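Local structure of 3-ketosteroid-delta4-5alpha-dehydrogenase (Rhodococcus jostii, 4AT2) at residues A[66-71]-A[218-223]; A[43-48]-A[248-253]; A[47-52]-A[74-79]. The protein uses FAD to dehydrogenate 3-ketosteroids, probably taking hydrogens from the A ring of 5alpha-reduced substrates to form the delta4 double bond during steroid catabolism. All blocks are in the same frame, centred on the assembly; numbering follows the deposited sequence.

Contact 1: A[66-71]-A[218-223]; sequences DVLVLE and RAEYDM. With FAD (flavin-adenine dinucleotide), chain D.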
loop_
_atom_site.group_PDB
_atom_site.type_symbol
_atom_site.label_atom_id
_atom_site.label_comp_id
_atom_site.label_asym_id
_atom_site.label_seq_id
_atom_site.Cartn_x
_atom_site.Cartn_y
_atom_site.Cartn_z
ATOM N N ASP A 66 -27.164 28.994 -2.960
ATOM C CA ASP A 66 -27.529 28.970 -1.549
ATOM C C ASP A 66 -26.728 27.829 -0.915
ATOM O O ASP A 66 -26.898 26.672 -1.289
ATOM C CB ASP A 66 -29.053 28.755 -1.440
ATOM C CG ASP A 66 -29.534 28.414 -0.028
ATOM O OD1 ASP A 66 -28.935 28.841 0.977
ATOM O OD2 ASP A 66 -30.574 27.720 0.067
ATOM N N VAL A 67 -25.833 28.170 0.009
ATOM C CA VAL A 67 -24.890 27.186 0.572
ATOM C C VAL A 67 -25.160 26.885 2.040
ATOM O O VAL A 67 -25.303 27.804 2.858
ATOM C CB VAL A 67 -23.425 27.680 0.451
ATOM C CG1 VAL A 67 -22.446 26.610 0.932
ATOM C CG2 VAL A 67 -23.100 28.053 -0.986
ATOM N N LEU A 68 -25.215 25.597 2.368
ATOM C CA LEU A 68 -25.348 25.153 3.752
ATOM C C LEU A 68 -24.234 24.176 4.110
ATOM O O LEU A 68 -24.094 23.139 3.476
ATOM C CB LEU A 68 -26.724 24.510 3.987
ATOM C CG LEU A 68 -27.007 23.854 5.346
ATOM C CD1 LEU A 68 -26.887 24.873 6.479
ATOM C CD2 LEU A 68 -28.383 23.188 5.340
ATOM N N VAL A 69 -23.454 24.526 5.133
ATOM C CA VAL A 69 -22.393 23.658 5.635
ATOM C C VAL A 69 -22.939 22.873 6.819
ATOM O O VAL A 69 -23.578 23.444 7.694
ATOM C CB VAL A 69 -21.156 24.475 6.078
ATOM C CG1 VAL A 69 -20.035 23.549 6.554
ATOM C CG2 VAL A 69 -20.640 25.323 4.928
ATOM N N LEU A 70 -22.688 21.565 6.829
ATOM C CA LEU A 70 -23.109 20.697 7.925
ATOM C C LEU A 70 -21.863 20.229 8.676
ATOM O O LEU A 70 -20.997 19.562 8.101
ATOM C CB LEU A 70 -23.863 19.494 7.362
ATOM C CG LEU A 70 -25.005 19.764 6.389
ATOM C CD1 LEU A 70 -25.507 18.428 5.882
ATOM C CD2 LEU A 70 -26.139 20.523 7.071
ATOM N N GLU A 71 -21.763 20.591 9.953
ATOM C CA GLU A 71 -20.558 20.292 10.722
ATOM C C GLU A 71 -20.903 19.419 11.916
ATOM O O GLU A 71 -21.834 19.730 12.667
ATOM C CB GLU A 71 -19.880 21.594 11.172
ATOM C CG GLU A 71 -18.818 21.449 12.257
ATOM C CD GLU A 71 -17.709 20.475 11.900
ATOM O OE1 GLU A 71 -17.297 20.420 10.714
ATOM O OE2 GLU A 71 -17.247 19.754 12.817
ATOM N N ARG A 218 -24.435 29.521 5.119
ATOM C CA ARG A 218 -25.145 29.077 6.322
ATOM C C ARG A 218 -24.421 27.872 6.914
ATOM O O ARG A 218 -23.811 27.093 6.173
ATOM C CB ARG A 218 -26.574 28.680 5.947
ATOM C CG ARG A 218 -27.352 29.754 5.190
ATOM C CD ARG A 218 -28.422 29.143 4.287
ATOM N NE ARG A 218 -29.254 28.224 5.046
ATOM C CZ ARG A 218 -30.021 27.266 4.529
ATOM N NH1 ARG A 218 -30.083 27.054 3.218
ATOM N NH2 ARG A 218 -30.716 26.504 5.354
ATOM N N ALA A 219 -24.476 27.721 8.241
ATOM C CA ALA A 219 -23.873 26.563 8.913
ATOM C C ALA A 219 -24.811 25.957 9.958
ATOM O O ALA A 219 -25.476 26.683 10.704
ATOM C CB ALA A 219 -22.534 26.935 9.544
ATOM N N GLU A 220 -24.863 24.628 9.995
ATOM C CA GLU A 220 -25.574 23.895 11.039
ATOM C C GLU A 220 -24.595 22.964 11.738
ATOM O O GLU A 220 -23.817 22.270 11.078
ATOM C CB GLU A 220 -26.750 23.093 10.461
ATOM C CG GLU A 220 -27.989 23.918 10.121
ATOM C CD GLU A 220 -28.683 24.497 11.350
ATOM O OE1 GLU A 220 -28.644 23.877 12.430
ATOM O OE2 GLU A 220 -29.280 25.584 11.226
ATOM N N TYR A 221 -24.636 22.961 13.069
ATOM C CA TYR A 221 -23.676 22.210 13.888
ATOM C C TYR A 221 -24.322 20.980 14.524
ATOM O O TYR A 221 -25.530 20.781 14.402
ATOM C CB TYR A 221 -23.034 23.144 14.929
ATOM C CG TYR A 221 -22.166 24.192 14.267
ATOM C CD1 TYR A 221 -20.889 23.866 13.804
ATOM C CD2 TYR A 221 -22.636 25.491 14.059
ATOM C CE1 TYR A 221 -20.096 24.808 13.171
ATOM C CE2 TYR A 221 -21.843 26.440 13.431
ATOM C CZ TYR A 221 -20.581 26.090 12.981
ATOM O OH TYR A 221 -19.772 27.020 12.356
ATOM N N ASP A 222 -23.509 20.148 15.174
ATOM C CA ASP A 222 -23.932 18.831 15.654
ATOM C C ASP A 222 -24.557 17.980 14.548
ATOM O O ASP A 222 -25.403 17.124 14.815
ATOM C CB ASP A 222 -24.898 18.944 16.845
ATOM C CG ASP A 222 -24.957 17.664 17.666
ATOM O OD1 ASP A 222 -23.893 17.057 17.892
ATOM O OD2 ASP A 222 -26.065 17.259 18.083
ATOM N N MET A 223 -24.139 18.222 13.303
ATOM C CA MET A 223 -24.653 17.507 12.146
ATOM C C MET A 223 -23.739 16.362 11.807
ATOM O O MET A 223 -22.722 16.568 11.141
ATOM C CB MET A 223 -24.687 18.431 10.931
ATOM C CG MET A 223 -25.940 19.256 10.804
ATOM S SD MET A 223 -27.309 18.297 10.123
ATOM C CE MET A 223 -28.466 19.644 9.923
HETATM P PA FAD D . -10.788 18.844 8.451
HETATM O O1A FAD D . -10.082 20.142 8.402
HETATM O O2A FAD D . -10.564 17.958 9.603
HETATM O O5B FAD D . -12.357 19.135 8.323
HETATM C C5B FAD D . -13.304 18.062 8.283
HETATM C C4B FAD D . -14.555 18.485 9.071
HETATM O O4B FAD D . -15.517 17.432 8.845
HETATM C C3B FAD D . -14.253 18.499 10.575
HETATM O O3B FAD D . -14.672 19.770 11.132
HETATM C C2B FAD D . -15.068 17.324 11.125
HETATM O O2B FAD D . -15.553 17.618 12.462
HETATM C C1B FAD D . -16.212 17.233 10.117
HETATM N N9A FAD D . -16.855 15.902 10.052
HETATM C C8A FAD D . -16.306 14.693 10.223
HETATM N N7A FAD D . -17.258 13.778 10.061
HETATM C C5A FAD D . -18.411 14.413 9.773
HETATM C C6A FAD D . -19.677 14.001 9.518
HETATM N N6A FAD D . -19.946 12.695 9.516
HETATM N N1A FAD D . -20.669 14.872 9.262
HETATM C C2A FAD D . -20.410 16.234 9.243
HETATM N N3A FAD D . -19.108 16.650 9.510
HETATM C C4A FAD D . -18.146 15.726 9.770
HETATM N N1 FAD D . -1.381 19.424 6.599
HETATM C C2 FAD D . -0.838 20.441 5.833
HETATM O O2 FAD D . -1.026 20.443 4.625
HETATM N N3 FAD D . -0.086 21.457 6.440
HETATM C C4 FAD D . 0.155 21.430 7.815
HETATM O O4 FAD D . 0.834 22.332 8.312
HETATM C C4X FAD D . -0.389 20.397 8.587
HETATM N N5 FAD D . -0.157 20.326 9.921
HETATM C C5X FAD D . -0.492 19.207 10.594
HETATM C C6 FAD D . -0.036 19.008 11.901
HETATM C C7 FAD D . -0.390 17.861 12.614
HETATM C C7M FAD D . 0.098 17.714 13.928
HETATM C C8 FAD D . -1.207 16.883 12.007
HETATM C C8M FAD D . -1.608 15.705 12.671
HETATM C C9 FAD D . -1.670 17.091 10.706
HETATM C C9A FAD D . -1.297 18.237 9.988
HETATM N N10 FAD D . -1.714 18.428 8.712
HETATM C C10 FAD D . -1.155 19.400 7.979
HETATM C "C1'" FAD D . -2.828 17.652 8.107
HETATM C "C2'" FAD D . -4.074 18.542 7.987
HETATM O "O2'" FAD D . -4.302 19.094 9.285
HETATM C "C3'" FAD D . -5.299 17.723 7.549
HETATM O "O3'" FAD D . -4.946 16.673 6.631
HETATM C "C4'" FAD D . -6.337 18.654 6.900
HETATM O "O4'" FAD D . -6.663 19.686 7.842
HETATM C "C5'" FAD D . -7.605 17.879 6.535
HETATM O "O5'" FAD D . -8.506 18.776 5.858
HETATM P P FAD D . -10.047 18.357 5.637
HETATM O O1P FAD D . -10.134 17.109 4.871
HETATM O O2P FAD D . -10.779 19.581 5.170
HETATM O O3P FAD D . -10.485 17.909 7.143
#
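The guanidinium of Arg-218 has Leu-68 over one face, with CB 4.3 Å above the plane, and the carboxylate of Asp-66 at its edge. Carboxylate and guanidinium are nearly coplanar, 16° apart, and NH1 of Arg-218 reaches OD1 of Asp-66 on its syn side at 3.1 Å in a salt bridge; a bend at chi3 (52°) turns the arginine chain back to this edge. NH1 also bonds the carbonyl of Glu-41. The Tyr-221 ring receives Glu-71 at its edge, CG of Glu-71 lying 3.5 Å from CD1 of Tyr-221. Between these ends strands 67-70 and 218-220 run parallel: Arg-218 N bonds Val-67 O, Val-69 N bonds Arg-218 O, Glu-220 N bonds Val-69 O and Glu-71 N bonds Glu-220 O. On the side of Leu-68, CD2 of Leu-70 packs on CE of Met-223 at 3.8 Å. Past the strand, O of Glu-71 accepts N of Met-223 at 2.8 Å, the donor standing above the carbonyl plane. The carboxylate of Glu-71 turns away to the adenosine ribose, OE1 to O3B and OE2 to O2B of FAD, both at 2.7 Å, a grip on both ribose hydroxyls consistent with the acidic residue that ends the second strand in Rossmann-type FAD domains.

Contact 2: A[43-48]-A[248-253]; sequences DVVVAG and VAVRAR. With FAD (flavin-adenine dinucleotide), chain D.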
loop_
_atom_site.group_PDB
_atom_site.type_symbol
_atom_site.label_atom_id
_atom_site.label_comp_id
_atom_site.label_asym_id
_atom_site.label_seq_id
_atom_site.Cartn_x
_atom_site.Cartn_y
_atom_site.Cartn_z
ATOM N N ASP A 43 -28.868 24.826 -2.131
ATOM C CA ASP A 43 -28.418 24.457 -3.471
ATOM C C ASP A 43 -27.198 23.555 -3.351
ATOM O O ASP A 43 -27.142 22.494 -3.961
ATOM C CB ASP A 43 -28.034 25.691 -4.276
ATOM C CG ASP A 43 -29.222 26.541 -4.643
ATOM O OD1 ASP A 43 -30.326 25.990 -4.830
ATOM O OD2 ASP A 43 -29.037 27.766 -4.737
ATOM N N VAL A 44 -26.231 24.004 -2.561
ATOM C CA VAL A 44 -24.993 23.265 -2.339
ATOM C C VAL A 44 -24.896 22.937 -0.859
ATOM O O VAL A 44 -24.924 23.832 -0.009
ATOM C CB VAL A 44 -23.762 24.059 -2.836
ATOM C CG1 VAL A 44 -22.466 23.340 -2.465
ATOM C CG2 VAL A 44 -23.841 24.246 -4.346
ATOM N N VAL A 45 -24.822 21.640 -0.563
ATOM C CA VAL A 45 -24.704 21.160 0.811
ATOM C C VAL A 45 -23.279 20.660 1.008
ATOM O O VAL A 45 -22.833 19.751 0.311
ATOM C CB VAL A 45 -25.742 20.059 1.118
ATOM C CG1 VAL A 45 -25.484 19.439 2.491
ATOM C CG2 VAL A 45 -27.153 20.646 1.068
ATOM N N VAL A 46 -22.565 21.296 1.935
ATOM C CA VAL A 46 -21.164 20.950 2.217
ATOM C C VAL A 46 -21.103 20.185 3.528
ATOM O O VAL A 46 -21.449 20.720 4.589
ATOM C CB VAL A 46 -20.277 22.209 2.315
ATOM C CG1 VAL A 46 -18.824 21.827 2.620
ATOM C CG2 VAL A 46 -20.375 23.026 1.031
ATOM N N ALA A 47 -20.644 18.942 3.458
ATOM C CA ALA A 47 -20.466 18.137 4.664
ATOM C C ALA A 47 -19.043 18.312 5.202
ATOM O O ALA A 47 -18.078 17.846 4.584
ATOM C CB ALA A 47 -20.765 16.674 4.370
ATOM N N GLY A 48 -18.914 18.989 6.341
ATOM C CA GLY A 48 -17.598 19.197 6.960
ATOM C C GLY A 48 -17.095 20.621 6.820
ATOM O O GLY A 48 -16.958 21.134 5.705
ATOM N N VAL A 248 -32.315 13.836 10.694
ATOM C CA VAL A 248 -32.742 14.937 9.837
ATOM C C VAL A 248 -32.378 14.634 8.379
ATOM O O VAL A 248 -31.431 13.885 8.111
ATOM C CB VAL A 248 -32.152 16.298 10.285
ATOM C CG1 VAL A 248 -32.638 16.670 11.684
ATOM C CG2 VAL A 248 -30.623 16.282 10.240
ATOM N N ALA A 249 -33.136 15.200 7.441
ATOM C CA ALA A 249 -32.786 15.087 6.014
ATOM C C ALA A 249 -32.515 16.474 5.449
ATOM O O ALA A 249 -33.253 17.419 5.723
ATOM C CB ALA A 249 -33.904 14.395 5.242
ATOM N N VAL A 250 -31.452 16.594 4.661
ATOM C CA VAL A 250 -31.043 17.882 4.112
ATOM C C VAL A 250 -31.002 17.775 2.595
ATOM O O VAL A 250 -30.275 16.939 2.057
ATOM C CB VAL A 250 -29.647 18.300 4.637
ATOM C CG1 VAL A 250 -29.239 19.632 4.033
ATOM C CG2 VAL A 250 -29.632 18.378 6.166
ATOM N N ARG A 251 -31.780 18.616 1.916
ATOM C CA ARG A 251 -31.885 18.571 0.461
ATOM C C ARG A 251 -30.794 19.404 -0.197
ATOM O O ARG A 251 -30.501 20.507 0.258
ATOM C CB ARG A 251 -33.253 19.069 -0.004
ATOM C CG ARG A 251 -33.527 18.692 -1.448
ATOM C CD ARG A 251 -35.005 18.710 -1.767
ATOM N NE ARG A 251 -35.452 20.022 -2.217
ATOM C CZ ARG A 251 -35.331 20.468 -3.468
ATOM N NH1 ARG A 251 -34.742 19.715 -4.395
ATOM N NH2 ARG A 251 -35.786 21.674 -3.787
ATOM N N ALA A 252 -30.188 18.849 -1.251
ATOM C CA ALA A 252 -29.155 19.537 -2.031
ATOM C C ALA A 252 -29.632 19.647 -3.472
ATOM O O ALA A 252 -29.566 18.665 -4.225
ATOM C CB ALA A 252 -27.828 18.771 -1.961
ATOM N N ARG A 253 -30.118 20.826 -3.863
ATOM C CA ARG A 253 -30.680 20.996 -5.209
ATOM C C ARG A 253 -29.651 20.811 -6.329
ATOM O O ARG A 253 -29.986 20.289 -7.394
ATOM C CB ARG A 253 -31.372 22.358 -5.365
ATOM C CG ARG A 253 -32.467 22.645 -4.349
ATOM C CD ARG A 253 -33.038 24.040 -4.565
ATOM N NE ARG A 253 -33.867 24.476 -3.441
ATOM C CZ ARG A 253 -33.470 25.312 -2.479
ATOM N NH1 ARG A 253 -32.245 25.839 -2.484
ATOM N NH2 ARG A 253 -34.312 25.638 -1.512
HETATM P PA FAD D . -10.788 18.844 8.451
HETATM O O1A FAD D . -10.082 20.142 8.402
HETATM O O2A FAD D . -10.564 17.958 9.603
HETATM O O5B FAD D . -12.357 19.135 8.323
HETATM C C5B FAD D . -13.304 18.062 8.283
HETATM C C4B FAD D . -14.555 18.485 9.071
HETATM O O4B FAD D . -15.517 17.432 8.845
HETATM C C3B FAD D . -14.253 18.499 10.575
HETATM O O3B FAD D . -14.672 19.770 11.132
HETATM C C2B FAD D . -15.068 17.324 11.125
HETATM O O2B FAD D . -15.553 17.618 12.462
HETATM C C1B FAD D . -16.212 17.233 10.117
HETATM N N9A FAD D . -16.855 15.902 10.052
HETATM C C8A FAD D . -16.306 14.693 10.223
HETATM N N7A FAD D . -17.258 13.778 10.061
HETATM C C5A FAD D . -18.411 14.413 9.773
HETATM C C6A FAD D . -19.677 14.001 9.518
HETATM N N6A FAD D . -19.946 12.695 9.516
HETATM N N1A FAD D . -20.669 14.872 9.262
HETATM C C2A FAD D . -20.410 16.234 9.243
HETATM N N3A FAD D . -19.108 16.650 9.510
HETATM C C4A FAD D . -18.146 15.726 9.770
HETATM N N1 FAD D . -1.381 19.424 6.599
HETATM C C2 FAD D . -0.838 20.441 5.833
HETATM O O2 FAD D . -1.026 20.443 4.625
HETATM N N3 FAD D . -0.086 21.457 6.440
HETATM C C4 FAD D . 0.155 21.430 7.815
HETATM O O4 FAD D . 0.834 22.332 8.312
HETATM C C4X FAD D . -0.389 20.397 8.587
HETATM N N5 FAD D . -0.157 20.326 9.921
HETATM C C5X FAD D . -0.492 19.207 10.594
HETATM C C6 FAD D . -0.036 19.008 11.901
HETATM C C7 FAD D . -0.390 17.861 12.614
HETATM C C7M FAD D . 0.098 17.714 13.928
HETATM C C8 FAD D . -1.207 16.883 12.007
HETATM C C8M FAD D . -1.608 15.705 12.671
HETATM C C9 FAD D . -1.670 17.091 10.706
HETATM C C9A FAD D . -1.297 18.237 9.988
HETATM N N10 FAD D . -1.714 18.428 8.712
HETATM C C10 FAD D . -1.155 19.400 7.979
HETATM C "C1'" FAD D . -2.828 17.652 8.107
HETATM C "C2'" FAD D . -4.074 18.542 7.987
HETATM O "O2'" FAD D . -4.302 19.094 9.285
HETATM C "C3'" FAD D . -5.299 17.723 7.549
HETATM O "O3'" FAD D . -4.946 16.673 6.631
HETATM C "C4'" FAD D . -6.337 18.654 6.900
HETATM O "O4'" FAD D . -6.663 19.686 7.842
HETATM C "C5'" FAD D . -7.605 17.879 6.535
HETATM O "O5'" FAD D . -8.506 18.776 5.858
HETATM P P FAD D . -10.047 18.357 5.637
HETATM O O1P FAD D . -10.134 17.109 4.871
HETATM O O2P FAD D . -10.779 19.581 5.170
HETATM O O3P FAD D . -10.485 17.909 7.143
#
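The salt bridge between Arg-253 and Asp-43 is unusual in its approach: NH1 of Arg-253 comes to OD1 of Asp-43 from above the carboxylate, 62° out of its plane, although the oxygen itself lies close to the guanidinium plane. The two flat groups are accordingly turned 68° against each other. The bond measures 3.0 Å from NH1 to OD1, and the arginine, extended from CG to NE, also passes its CD within 3.4 Å of the same OD1. The first torsion of Asp-43, with CG opposite the carbonyl carbon, brings the carboxylate back to Arg-253 from a side chain that starts away from it. OD2 is used elsewhere, accepting the backbone amide of Asp-66, so the two oxygens serve different neighbours. With an alanine here, NH1 of Arg-253 would probably lose its close anionic mate and the amide of Asp-66 its side-chain acceptor.

Deeper in, the contact becomes apolar. CG2 of Val-45 is the centre of it, 3.6 Å from CB of Ala-252, 3.8 Å from CG1 of Val-250 and 3.4 Å from the carbonyl O of Arg-251. CG1 of Val-45 meets CG1 of Val-250 more loosely, and Leu-70 and Met-223 pack on Val-45 and Val-250 respectively, continuing this core. Strands 45-47 and 248-252 are not paired: their axes stay 8.2 Å apart at closest, at 125° to one another, and the chain turns corners at both Asp-43 and Arg-253. Val-45 therefore belongs to the parallel sheet and Val-250 to the mixed sheet, and their side chains fill the space where the two layers face each other, a layered packing characteristic of the FAD-binding domain of Rossmann-type flavoproteins.

Contact 3: A[47-52]-A[74-79]; sequences AGYGIA and SGWGGA. With FAD (flavin-adenine dinucleotide), chain D.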
loop_
_atom_site.group_PDB
_atom_site.type_symbol
_atom_site.label_atom_id
_atom_site.label_comp_id
_atom_site.label_asym_id
_atom_site.label_seq_id
_atom_site.Cartn_x
_atom_site.Cartn_y
_atom_site.Cartn_z
ATOM N N ALA A 47 -20.644 18.942 3.458
ATOM C CA ALA A 47 -20.466 18.137 4.664
ATOM C C ALA A 47 -19.043 18.312 5.202
ATOM O O ALA A 47 -18.078 17.846 4.584
ATOM C CB ALA A 47 -20.765 16.674 4.370
ATOM N N GLY A 48 -18.914 18.989 6.341
ATOM C CA GLY A 48 -17.598 19.197 6.960
ATOM C C GLY A 48 -17.095 20.621 6.820
ATOM O O GLY A 48 -16.958 21.134 5.705
ATOM N N TYR A 49 -16.819 21.267 7.951
ATOM C CA TYR A 49 -16.419 22.673 7.956
ATOM C C TYR A 49 -14.930 22.838 8.287
ATOM O O TYR A 49 -14.559 23.552 9.231
ATOM C CB TYR A 49 -17.282 23.448 8.958
ATOM C CG TYR A 49 -17.483 24.920 8.663
ATOM C CD1 TYR A 49 -16.629 25.619 7.796
ATOM C CD2 TYR A 49 -18.510 25.629 9.287
ATOM C CE1 TYR A 49 -16.816 26.966 7.540
ATOM C CE2 TYR A 49 -18.701 26.977 9.038
ATOM C CZ TYR A 49 -17.851 27.639 8.169
ATOM O OH TYR A 49 -18.033 28.981 7.923
ATOM N N GLY A 50 -14.091 22.161 7.512
ATOM C CA GLY A 50 -12.636 22.324 7.593
ATOM C C GLY A 50 -12.166 23.061 6.356
ATOM O O GLY A 50 -12.924 23.821 5.763
ATOM N N ILE A 51 -10.924 22.829 5.940
ATOM C CA ILE A 51 -10.366 23.613 4.831
ATOM C C ILE A 51 -11.083 23.380 3.503
ATOM O O ILE A 51 -11.398 24.336 2.788
ATOM C CB ILE A 51 -8.826 23.434 4.669
ATOM C CG1 ILE A 51 -8.290 24.371 3.584
ATOM C CG2 ILE A 51 -8.449 21.998 4.337
ATOM C CD1 ILE A 51 -8.580 25.835 3.882
ATOM N N ALA A 52 -11.347 22.114 3.180
ATOM C CA ALA A 52 -11.986 21.778 1.916
ATOM C C ALA A 52 -13.395 22.349 1.897
ATOM O O ALA A 52 -13.827 22.924 0.900
ATOM C CB ALA A 52 -12.031 20.277 1.724
ATOM N N SER A 74 -19.307 21.169 17.376
ATOM C CA SER A 74 -20.029 22.396 17.718
ATOM C C SER A 74 -19.463 23.649 17.041
ATOM O O SER A 74 -20.024 24.736 17.178
ATOM C CB SER A 74 -20.054 22.587 19.236
ATOM O OG SER A 74 -18.733 22.709 19.721
ATOM N N GLY A 75 -18.364 23.501 16.304
ATOM C CA GLY A 75 -17.741 24.643 15.650
ATOM C C GLY A 75 -16.893 24.297 14.443
ATOM O O GLY A 75 -16.627 23.121 14.167
ATOM N N TRP A 76 -16.471 25.332 13.718
ATOM C CA TRP A 76 -15.658 25.130 12.516
ATOM C C TRP A 76 -14.204 24.921 12.821
ATOM O O TRP A 76 -13.744 25.191 13.930
ATOM C CB TRP A 76 -15.840 26.276 11.522
ATOM C CG TRP A 76 -15.594 27.662 12.081
ATOM C CD1 TRP A 76 -16.550 28.585 12.497
ATOM C CD2 TRP A 76 -14.301 28.341 12.278
ATOM N NE1 TRP A 76 -15.961 29.746 12.926
ATOM C CE2 TRP A 76 -14.615 29.671 12.818
ATOM C CE3 TRP A 76 -12.968 27.999 12.064
ATOM C CZ2 TRP A 76 -13.623 30.593 13.131
ATOM C CZ3 TRP A 76 -11.976 28.940 12.383
ATOM C CH2 TRP A 76 -12.300 30.206 12.910
ATOM N N GLY A 77 -13.468 24.408 11.837
ATOM C CA GLY A 77 -12.017 24.322 11.943
ATOM C C GLY A 77 -11.434 22.954 11.652
ATOM O O GLY A 77 -10.442 22.847 10.919
ATOM N N GLY A 78 -12.037 21.917 12.238
ATOM C CA GLY A 78 -11.564 20.530 12.085
ATOM C C GLY A 78 -10.094 20.377 12.431
ATOM O O GLY A 78 -9.573 21.083 13.300
ATOM N N ALA A 79 -9.423 19.454 11.747
ATOM C CA ALA A 79 -7.974 19.282 11.867
ATOM C C ALA A 79 -7.234 20.504 11.337
ATOM O O ALA A 79 -6.127 20.810 11.780
ATOM C CB ALA A 79 -7.523 18.038 11.108
HETATM P PA FAD D . -10.788 18.844 8.451
HETATM O O1A FAD D . -10.082 20.142 8.402
HETATM O O2A FAD D . -10.564 17.958 9.603
HETATM O O5B FAD D . -12.357 19.135 8.323
HETATM C C5B FAD D . -13.304 18.062 8.283
HETATM C C4B FAD D . -14.555 18.485 9.071
HETATM O O4B FAD D . -15.517 17.432 8.845
HETATM C C3B FAD D . -14.253 18.499 10.575
HETATM O O3B FAD D . -14.672 19.770 11.132
HETATM C C2B FAD D . -15.068 17.324 11.125
HETATM O O2B FAD D . -15.553 17.618 12.462
HETATM C C1B FAD D . -16.212 17.233 10.117
HETATM N N9A FAD D . -16.855 15.902 10.052
HETATM C C8A FAD D . -16.306 14.693 10.223
HETATM N N7A FAD D . -17.258 13.778 10.061
HETATM C C5A FAD D . -18.411 14.413 9.773
HETATM C C6A FAD D . -19.677 14.001 9.518
HETATM N N6A FAD D . -19.946 12.695 9.516
HETATM N N1A FAD D . -20.669 14.872 9.262
HETATM C C2A FAD D . -20.410 16.234 9.243
HETATM N N3A FAD D . -19.108 16.650 9.510
HETATM C C4A FAD D . -18.146 15.726 9.770
HETATM N N1 FAD D . -1.381 19.424 6.599
HETATM C C2 FAD D . -0.838 20.441 5.833
HETATM O O2 FAD D . -1.026 20.443 4.625
HETATM N N3 FAD D . -0.086 21.457 6.440
HETATM C C4 FAD D . 0.155 21.430 7.815
HETATM O O4 FAD D . 0.834 22.332 8.312
HETATM C C4X FAD D . -0.389 20.397 8.587
HETATM N N5 FAD D . -0.157 20.326 9.921
HETATM C C5X FAD D . -0.492 19.207 10.594
HETATM C C6 FAD D . -0.036 19.008 11.901
HETATM C C7 FAD D . -0.390 17.861 12.614
HETATM C C7M FAD D . 0.098 17.714 13.928
HETATM C C8 FAD D . -1.207 16.883 12.007
HETATM C C8M FAD D . -1.608 15.705 12.671
HETATM C C9 FAD D . -1.670 17.091 10.706
HETATM C C9A FAD D . -1.297 18.237 9.988
HETATM N N10 FAD D . -1.714 18.428 8.712
HETATM C C10 FAD D . -1.155 19.400 7.979
HETATM C "C1'" FAD D . -2.828 17.652 8.107
HETATM C "C2'" FAD D . -4.074 18.542 7.987
HETATM O "O2'" FAD D . -4.302 19.094 9.285
HETATM C "C3'" FAD D . -5.299 17.723 7.549
HETATM O "O3'" FAD D . -4.946 16.673 6.631
HETATM C "C4'" FAD D . -6.337 18.654 6.900
HETATM O "O4'" FAD D . -6.663 19.686 7.842
HETATM C "C5'" FAD D . -7.605 17.879 6.535
HETATM O "O5'" FAD D . -8.506 18.776 5.858
HETATM P P FAD D . -10.047 18.357 5.637
HETATM O O1P FAD D . -10.134 17.109 4.871
HETATM O O2P FAD D . -10.779 19.581 5.170
HETATM O O3P FAD D . -10.485 17.909 7.143
#
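CB of Trp-76 sits over one face of the Tyr-49 ring, 3.6 Å from its centroid and only 15° off the ring normal, a CH-pi contact. The two aromatic systems themselves meet obliquely, their planes 49° apart. Trp-76 carries CG between its backbone N and carbonyl carbon (chi1 54°), which swings the indole off the tyrosine while CB stays over it. Val-209 of helix 202-214 touches both side chains. Backbone hydrogen bonding adds a single link, N of Gly-77 to O of Tyr-49 at 3.0 Å and nearly straight, tying the two glycine-rich turns together. Cofactor binding is shared between them: N of Ala-52 donates to O2P of FAD at 3.3 Å, and N of Ala-79 to O2A at 2.9 Å. Close backbone approach accompanies these bonds, with CA of Gly-50 3.3 Å from O5B and CA of Gly-78 3.3 Å from O3B of FAD; a side chain on either glycine would clash with O5B. The pyrophosphate is thus gripped by neutral amides from both segments, and the start of helix 51-62, with Gly-50 as N-cap, is likely to help balance its negative charge through the helix dipole.

How the contacts relate
The three contacts lie on the same side of the chain's centre and all touch FAD. Contacts 1 and 2 are about 8 Å apart between centres, contacts 1 and 3 about 10 Å, and contacts 2 and 3 about 15 Å. Along the chain both segments of contact 1 fall between those of contact 2, while those of contacts 1 and 3 alternate. Strand 45-47, helix 51-62 and strand 67-70 form a beta-alpha-beta unit, its strands neighbours in the parallel sheet. Contacts 2 and 3 share Ala-47 and Gly-48, and N of Tyr-49 bonds the Glu-71 carboxylate of contact 1. The sheets packed in contact 2 and the edge strand of contact 1 thus carry the GxGxxG-like turn and Glu-71, which hold FAD's pyrophosphate and ribose.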